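Local coordinates for protein peptidase, M20/M25/M40 family (PDB 4EWT) that is a dimanganese-bound M20-family peptidase homologue that probably hydrolyses the amide bond of N-acylated amino acids or related substrates, at residues 113-116 with 117-121. Residues are numbered along the deposited sequence; the frame is centred on the assembly and turned at random.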
# COMPACT_ATOMS: atom_id res chain seq x y z
N LEU A 113 0.81 15.16 51.11
CA LEU A 113 1.59 15.52 52.30
C LEU A 113 0.69 16.08 53.39
O LEU A 113 0.80 15.69 54.56
CB LEU A 113 2.72 16.52 51.96
CG LEU A 113 3.92 16.06 51.13
CD1 LEU A 113 4.74 17.27 50.77
CD2 LEU A 113 4.79 15.02 51.84
N VAL A 114 -0.22 16.97 53.02
CA VAL A 114 -1.14 17.59 53.97
C VAL A 114 -2.22 16.62 54.47
O VAL A 114 -2.62 16.66 55.63
CB VAL A 114 -1.75 18.91 53.40
CG1 VAL A 114 -2.74 19.53 54.38
CG2 VAL A 114 -0.64 19.90 53.07
N LEU A 115 -2.68 15.73 53.60
CA LEU A 115 -3.61 14.69 54.02
C LEU A 115 -2.96 13.72 55.00
O LEU A 115 -3.58 13.31 55.97
CB LEU A 115 -4.16 13.94 52.82
CG LEU A 115 -5.02 12.69 53.13
CD1 LEU A 115 -6.27 13.05 53.91
CD2 LEU A 115 -5.38 11.98 51.84
N ALA A 116 -1.71 13.35 54.72
CA ALA A 116 -0.99 12.39 55.56
C ALA A 116 -0.77 12.94 56.97
O ALA A 116 -1.01 12.24 57.96
CB ALA A 116 0.33 12.00 54.92
N GLU A 117 -0.34 14.19 57.05
CA GLU A 117 -0.23 14.94 58.31
C GLU A 117 -1.54 14.90 59.07
O GLU A 117 -1.57 14.62 60.28
CB GLU A 117 0.18 16.39 58.02
CG GLU A 117 0.09 17.33 59.24
CD GLU A 117 0.38 18.78 58.88
OE1 GLU A 117 -0.40 19.66 59.27
OE2 GLU A 117 1.39 19.03 58.20
N THR A 118 -2.63 15.15 58.34
CA THR A 118 -3.97 15.19 58.92
C THR A 118 -4.42 13.82 59.43
O THR A 118 -4.89 13.71 60.55
CB THR A 118 -5.00 15.75 57.93
OG1 THR A 118 -4.55 17.03 57.47
CG2 THR A 118 -6.35 15.92 58.60
N LEU A 119 -4.25 12.77 58.62
CA LEU A 119 -4.60 11.41 59.04
C LEU A 119 -3.77 10.98 60.25
O LEU A 119 -4.25 10.22 61.09
CB LEU A 119 -4.44 10.40 57.90
CG LEU A 119 -5.40 10.49 56.70
CD1 LEU A 119 -5.00 9.54 55.59
CD2 LEU A 119 -6.86 10.23 57.12
N ALA A 120 -2.54 11.49 60.35
CA ALA A 120 -1.65 11.19 61.47
C ALA A 120 -2.13 11.74 62.82
O ALA A 120 -1.77 11.21 63.88
CB ALA A 120 -0.23 11.68 61.18
N GLU A 121 -2.93 12.80 62.78
CA GLU A 121 -3.48 13.38 64.00
C GLU A 121 -4.85 12.80 64.34
O GLU A 121 -5.49 13.21 65.30
CB GLU A 121 -3.45 14.92 63.96
CG GLU A 121 -4.34 15.58 62.94
CD GLU A 121 -3.81 16.92 62.46
OE1 GLU A 121 -4.60 17.69 61.86
OE2 GLU A 121 -2.61 17.22 62.65
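Thr118 turns its hydroxyl back along the helix onto the carbonyl of Val114, with OG1 2.7 Å from Val114 O. Its chi1 of -54° sets OG1 beside its own backbone N, and that N-H binds the same oxygen at 3.1 Å from Thr118 N to Val114 O. The two donors come from opposite faces of the carbonyl plane and grip one acceptor of the buried Val114 twice; OG1 is also hydrogen-bonded to Lys12. Around this pair the i to i+4 backbone bonds run on: Glu117 N to Leu113 O, Leu119 N to Leu115 O at 2.8 Å, and Ala120 N to Ala116 O. These residues belong to the C-terminal part of helix 105-120, whose first residue, His105, is a manganese ligand; here the helix is covered by helices 2-11, 13-25 and 34-43, with Thr118 on Leu5, Thr8 and Leu9, and Leu113 on Ile19, Ile40 and Phe43. Glu121 N bonds to Thr118 O at 3.1 Å, an i to i+3 bond. Between these turns the apolar contact is Leu115 on Leu119: CD1 of Leu115 lies 3.9 Å from CG of Leu119, the two side chains crossing at a slant. Among the charged groups, the extended Glu117 carries its carboxylate to salt bridges with Lys15, with Lys47, which follows helix 34-43, and with Lys12, which lies between helices 2-11 and 13-25 and also pairs with Glu121 OE1.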